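Local coordinates for protein alcohol dehydrogenase (Thermus thermophilus, PDB 2EIH) that probably works as a zinc-containing, NAD-dependent oxidoreductase that interconverts alcohols and the corresponding aldehydes or ketones, at residues D83-N88 against A130-K135; P134-L139 against R302-G307. All blocks are in the same frame, centred on the assembly; numbering follows the deposited sequence.

Interaction 1: residues D83-N88 against A130-K135; sequences DEVVIN and ANLAPK
Lys135 and Glu84 meet twice, once through their backbones and once through their charges. Lys135 N gives its hydrogen to Glu84 O at 3.0 Å, with the donor 46° above the carbonyl plane. The lysine's CG is anti to the backbone N (chi1 163°), and the chain runs past Glu84 CB before bending at its last torsion. There NZ closes a salt bridge to Glu84 OE2 of 3.1 Å, arriving nearly in line with the C-O bond. NZ is also held by Leu139 O and makes a cation-pi contact with Phe141. An alanine here would probably leave the Glu84 carboxylate and the Leu139 carbonyl without their cationic mate and open a gap beside Glu84 CB.

Beyond this charged end the two strands pair antiparallel. Val86 N bonds Ala133 O at 2.8 Å, and Ala133 N returns to Val86 O at 3.0 Å. Past the non-hydrogen-bonded pair Ile87-Leu132, Asn88 N donates to Asn131 O at 2.9 Å. The short strand axes stand 135° apart, a marked twist. Val86 shares one face with Ala133, CG2 meeting CB at 3.9 Å, while its CG1 packs against Lys135 CB. Val85 CG2 touches Leu132 CG at 4.1 Å. At the far end, a water accepts from Asn88 ND2 and donates to Ala130 O, and Lys294 O also takes a bond from ND2.

This pairing belongs to the sheet of the GroES-like catalytic domain, with the structural zinc about 11 Å from the Asn131 side chain. Val86 and Ala133 face Leu301 of helix 297-306, and Val86 also touches Ala144 of helix 141-146; Leu132 and Ile87 pack instead on strand 29-38.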
loop_
_atom_site.group_PDB
_atom_site.type_symbol
_atom_site.label_atom_id
_atom_site.label_comp_id
_atom_site.label_asym_id
_atom_site.label_seq_id
_atom_site.Cartn_x
_atom_site.Cartn_y
_atom_site.Cartn_z
ATOM N N ASP A 83 10.011 32.729 -19.657
ATOM C CA ASP A 83 9.683 31.311 -19.484
ATOM C C ASP A 83 8.200 30.995 -19.599
ATOM O O ASP A 83 7.375 31.633 -18.957
ATOM C CB ASP A 83 10.168 30.813 -18.124
ATOM C CG ASP A 83 11.672 30.840 -17.989
ATOM O OD1 ASP A 83 12.161 30.457 -16.908
ATOM O OD2 ASP A 83 12.362 31.236 -18.949
ATOM N N GLU A 84 7.872 30.001 -20.418
ATOM C CA GLU A 84 6.488 29.599 -20.587
ATOM C C GLU A 84 6.135 28.646 -19.437
ATOM O O GLU A 84 6.900 27.719 -19.125
ATOM C CB GLU A 84 6.294 28.923 -21.939
ATOM C CG GLU A 84 6.571 29.836 -23.138
ATOM C CD GLU A 84 5.948 29.298 -24.419
ATOM O OE1 GLU A 84 6.007 29.978 -25.464
ATOM O OE2 GLU A 84 5.390 28.185 -24.371
ATOM N N VAL A 85 4.983 28.894 -18.805
ATOM C CA VAL A 85 4.529 28.111 -17.657
ATOM C C VAL A 85 3.008 27.923 -17.549
ATOM O O VAL A 85 2.218 28.620 -18.184
ATOM C CB VAL A 85 4.995 28.782 -16.338
ATOM C CG1 VAL A 85 6.512 28.862 -16.292
ATOM C CG2 VAL A 85 4.410 30.194 -16.219
ATOM N N VAL A 86 2.619 26.956 -16.728
ATOM C CA VAL A 86 1.216 26.678 -16.443
ATOM C C VAL A 86 1.165 26.813 -14.925
ATOM O O VAL A 86 2.185 26.703 -14.247
ATOM C CB VAL A 86 0.793 25.250 -16.850
ATOM C CG1 VAL A 86 1.027 25.051 -18.328
ATOM C CG2 VAL A 86 1.578 24.229 -16.053
ATOM N N ILE A 87 -0.029 27.044 -14.402
ATOM C CA ILE A 87 -0.252 27.234 -12.978
ATOM C C ILE A 87 -0.728 25.956 -12.304
ATOM O O ILE A 87 -1.510 25.210 -12.874
ATOM C CB ILE A 87 -1.302 28.342 -12.788
ATOM C CG1 ILE A 87 -0.703 29.692 -13.214
ATOM C CG2 ILE A 87 -1.848 28.315 -11.376
ATOM C CD1 ILE A 87 -1.723 30.777 -13.385
ATOM N N ASN A 88 -0.226 25.709 -11.097
ATOM C CA ASN A 88 -0.594 24.550 -10.264
ATOM C C ASN A 88 -1.559 25.256 -9.302
ATOM O O ASN A 88 -1.122 25.905 -8.359
ATOM C CB ASN A 88 0.638 24.058 -9.499
ATOM C CG ASN A 88 0.592 22.573 -9.194
ATOM O OD1 ASN A 88 -0.396 22.063 -8.666
ATOM N ND2 ASN A 88 1.680 21.879 -9.494
ATOM N N ALA A 130 6.242 27.835 -5.988
ATOM C CA ALA A 130 5.897 26.427 -5.837
ATOM C C ALA A 130 4.655 26.052 -6.647
ATOM O O ALA A 130 4.360 24.867 -6.842
ATOM C CB ALA A 130 5.669 26.094 -4.365
ATOM N N ASN A 131 3.930 27.057 -7.123
ATOM C CA ASN A 131 2.716 26.807 -7.875
ATOM C C ASN A 131 2.868 27.096 -9.357
ATOM O O ASN A 131 1.893 27.396 -10.034
ATOM C CB ASN A 131 1.575 27.639 -7.286
ATOM C CG ASN A 131 1.419 27.442 -5.796
ATOM O OD1 ASN A 131 0.501 27.981 -5.184
ATOM N ND2 ASN A 131 2.320 26.681 -5.201
ATOM N N LEU A 132 4.094 26.980 -9.849
ATOM C CA LEU A 132 4.398 27.229 -11.246
ATOM C C LEU A 132 5.157 26.059 -11.867
ATOM O O LEU A 132 6.164 25.611 -11.321
ATOM C CB LEU A 132 5.260 28.478 -11.363
ATOM C CG LEU A 132 4.724 29.658 -12.159
ATOM C CD1 LEU A 132 3.386 30.084 -11.613
ATOM C CD2 LEU A 132 5.731 30.780 -12.110
ATOM N N ALA A 133 4.684 25.573 -13.008
ATOM C CA ALA A 133 5.347 24.472 -13.697
ATOM C C ALA A 133 5.620 24.885 -15.134
ATOM O O ALA A 133 4.905 25.707 -15.697
ATOM C CB ALA A 133 4.479 23.228 -13.663
ATOM N N PRO A 134 6.667 24.319 -15.749
ATOM C CA PRO A 134 7.003 24.662 -17.135
ATOM C C PRO A 134 5.921 24.174 -18.078
ATOM O O PRO A 134 5.426 23.049 -17.947
ATOM C CB PRO A 134 8.327 23.938 -17.357
ATOM C CG PRO A 134 8.137 22.696 -16.539
ATOM C CD PRO A 134 7.548 23.248 -15.252
ATOM N N LYS A 135 5.532 25.042 -19.003
ATOM C CA LYS A 135 4.514 24.706 -19.976
ATOM C C LYS A 135 5.110 23.843 -21.065
ATOM O O LYS A 135 6.145 24.182 -21.647
ATOM C CB LYS A 135 3.940 25.967 -20.630
ATOM C CG LYS A 135 3.173 25.694 -21.920
ATOM C CD LYS A 135 3.019 26.960 -22.756
ATOM C CE LYS A 135 2.516 26.659 -24.168
ATOM N NZ LYS A 135 3.497 25.849 -24.935
HETATM O O HOH W 1 3.948 23.449 -9.149
#

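Interaction 2: residues P134-L139 against R302-G307; sequences PKPKNL and RFVEEG
Lys135 NZ pins together the loop whose Pro136 and Leu139 pack on helix 297-306. Besides its salt bridge to Glu84, it donates to Leu139 O at 2.6 Å and to Pro136 O at 2.7 Å, tilted 30° and 25° from the respective carbonyl planes. Those two residues begin and end a type I beta turn, so the ammonium reinforces a turn whose own bond, Leu139 N to Pro136 O, is weak.

Across the contact, Glu305 reaches the start of the turn with its extended chain. Its CG presses on Pro136 CB at 3.3 Å, a tight approach, and the carboxylate continues over Pro136 CA, where OE2 accepts a weak, 3.4 Å bond from Lys137 N.

The helix stops just here in a Schellman motif: Gly307, with positive phi, is the C' residue, and its N makes a weak bond to Val304 O while Lys308 N turns back to Phe303 O. Next to Glu305 on the helix, Val304 supplies the apolar half of the contact. Its CG1, anti to the backbone N (chi1 175°), meets Leu139 CD1 at 3.5 Å, the two side chains crossing at about a right angle. Pro136 CG lies a looser 4.4 Å from Val304 CG1, and Ile147 touches both Leu139 and Val304. Elsewhere on the helix, Arg302 forms a salt bridge with Glu97 of a third subunit.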
loop_
_atom_site.group_PDB
_atom_site.type_symbol
_atom_site.label_atom_id
_atom_site.label_comp_id
_atom_site.label_asym_id
_atom_site.label_seq_id
_atom_site.Cartn_x
_atom_site.Cartn_y
_atom_site.Cartn_z
ATOM N N PRO A 134 6.667 24.319 -15.749
ATOM C CA PRO A 134 7.003 24.662 -17.135
ATOM C C PRO A 134 5.921 24.174 -18.078
ATOM O O PRO A 134 5.426 23.049 -17.947
ATOM C CB PRO A 134 8.327 23.938 -17.357
ATOM C CG PRO A 134 8.137 22.696 -16.539
ATOM C CD PRO A 134 7.548 23.248 -15.252
ATOM N N LYS A 135 5.532 25.042 -19.003
ATOM C CA LYS A 135 4.514 24.706 -19.976
ATOM C C LYS A 135 5.110 23.843 -21.065
ATOM O O LYS A 135 6.145 24.182 -21.647
ATOM C CB LYS A 135 3.940 25.967 -20.630
ATOM C CG LYS A 135 3.173 25.694 -21.920
ATOM C CD LYS A 135 3.019 26.960 -22.756
ATOM C CE LYS A 135 2.516 26.659 -24.168
ATOM N NZ LYS A 135 3.497 25.849 -24.935
ATOM N N PRO A 136 4.468 22.705 -21.355
ATOM C CA PRO A 136 4.974 21.821 -22.414
ATOM C C PRO A 136 5.059 22.631 -23.725
ATOM O O PRO A 136 4.138 23.377 -24.055
ATOM C CB PRO A 136 3.925 20.702 -22.460
ATOM C CG PRO A 136 2.677 21.374 -21.929
ATOM C CD PRO A 136 3.187 22.222 -20.812
ATOM N N LYS A 137 6.160 22.493 -24.456
ATOM C CA LYS A 137 6.330 23.245 -25.690
ATOM C C LYS A 137 5.534 22.737 -26.880
ATOM O O LYS A 137 5.403 23.427 -27.890
ATOM C CB LYS A 137 7.816 23.338 -26.073
ATOM C CG LYS A 137 8.658 24.144 -25.092
ATOM C CD LYS A 137 10.085 24.351 -25.597
ATOM C CE LYS A 137 10.959 25.030 -24.542
ATOM N NZ LYS A 137 10.395 26.345 -24.105
ATOM N N ASN A 138 4.992 21.535 -26.784
ATOM C CA ASN A 138 4.223 21.007 -27.903
ATOM C C ASN A 138 2.755 21.457 -27.848
ATOM O O ASN A 138 1.960 21.063 -28.704
ATOM C CB ASN A 138 4.289 19.470 -27.926
ATOM C CG ASN A 138 3.668 18.834 -26.680
ATOM O OD1 ASN A 138 2.999 17.793 -26.758
ATOM N ND2 ASN A 138 3.903 19.450 -25.523
ATOM N N LEU A 139 2.403 22.284 -26.858
ATOM C CA LEU A 139 1.022 22.756 -26.701
ATOM C C LEU A 139 0.791 24.246 -26.890
ATOM O O LEU A 139 1.708 25.056 -26.716
ATOM C CB LEU A 139 0.482 22.393 -25.319
ATOM C CG LEU A 139 0.285 20.933 -24.913
ATOM C CD1 LEU A 139 -0.417 20.935 -23.573
ATOM C CD2 LEU A 139 -0.533 20.178 -25.952
ATOM N N ARG A 302 4.584 15.645 -18.070
ATOM C CA ARG A 302 5.567 14.794 -18.747
ATOM C C ARG A 302 4.832 13.924 -19.780
ATOM O O ARG A 302 5.229 13.867 -20.929
ATOM C CB ARG A 302 6.284 13.907 -17.710
ATOM C CG ARG A 302 7.804 13.854 -17.846
ATOM C CD ARG A 302 8.486 13.928 -16.482
ATOM N NE ARG A 302 7.949 12.946 -15.536
ATOM C CZ ARG A 302 7.845 13.169 -14.227
ATOM N NH1 ARG A 302 8.237 14.332 -13.726
ATOM N NH2 ARG A 302 7.368 12.237 -13.408
ATOM N N PHE A 303 3.763 13.252 -19.356
ATOM C CA PHE A 303 2.967 12.418 -20.259
ATOM C C PHE A 303 2.347 13.272 -21.369
ATOM O O PHE A 303 2.164 12.803 -22.498
ATOM C CB PHE A 303 1.846 11.676 -19.503
ATOM C CG PHE A 303 2.343 10.585 -18.594
ATOM C CD1 PHE A 303 2.130 10.654 -17.218
ATOM C CD2 PHE A 303 3.074 9.511 -19.107
ATOM C CE1 PHE A 303 2.645 9.674 -16.362
ATOM C CE2 PHE A 303 3.594 8.524 -18.254
ATOM C CZ PHE A 303 3.381 8.606 -16.890
ATOM N N VAL A 304 2.013 14.522 -21.050
ATOM C CA VAL A 304 1.428 15.415 -22.046
ATOM C C VAL A 304 2.446 15.766 -23.129
ATOM O O VAL A 304 2.095 15.832 -24.296
ATOM C CB VAL A 304 0.874 16.722 -21.417
ATOM C CG1 VAL A 304 0.397 17.670 -22.516
ATOM C CG2 VAL A 304 -0.273 16.405 -20.483
ATOM N N GLU A 305 3.701 15.984 -22.754
ATOM C CA GLU A 305 4.707 16.291 -23.764
ATOM C C GLU A 305 4.982 15.084 -24.644
ATOM O O GLU A 305 5.360 15.234 -25.798
ATOM C CB GLU A 305 6.023 16.732 -23.136
ATOM C CG GLU A 305 5.971 18.074 -22.471
ATOM C CD GLU A 305 7.337 18.711 -22.371
ATOM O OE1 GLU A 305 8.205 18.153 -21.668
ATOM O OE2 GLU A 305 7.547 19.766 -23.013
ATOM N N GLU A 306 4.804 13.890 -24.096
ATOM C CA GLU A 306 5.033 12.655 -24.844
ATOM C C GLU A 306 3.855 12.374 -25.755
ATOM O O GLU A 306 3.985 11.634 -26.727
ATOM C CB GLU A 306 5.178 11.483 -23.890
ATOM C CG GLU A 306 6.446 11.465 -23.089
ATOM C CD GLU A 306 6.378 10.430 -21.985
ATOM O OE1 GLU A 306 5.904 9.292 -22.250
ATOM O OE2 GLU A 306 6.812 10.740 -20.848
ATOM N N GLY A 307 2.707 12.951 -25.405
ATOM C CA GLY A 307 1.499 12.773 -26.181
ATOM C C GLY A 307 0.662 11.627 -25.667
ATOM O O GLY A 307 -0.267 11.194 -26.343
#

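Overall arrangement
Interactions 1 and 2 lie on the same side of the chain's centre, their own centres 12 Å apart, and share Pro134 and Lys135. Along the chain, strand 84-91 comes first of the elements in these contacts, then strand 132-134, which pairs with it and runs straight into the loop of interaction 2. The six-stranded parallel sheet of the Rossmann-type domain follows before helix 297-306 returns to the catalytic domain. That helix touches both contacts, its middle against the strand pair and its last turn against the loop. Strands 313-318 and 337-341 follow and complete the catalytic-domain sheet, so the late part of the chain is built against the early one.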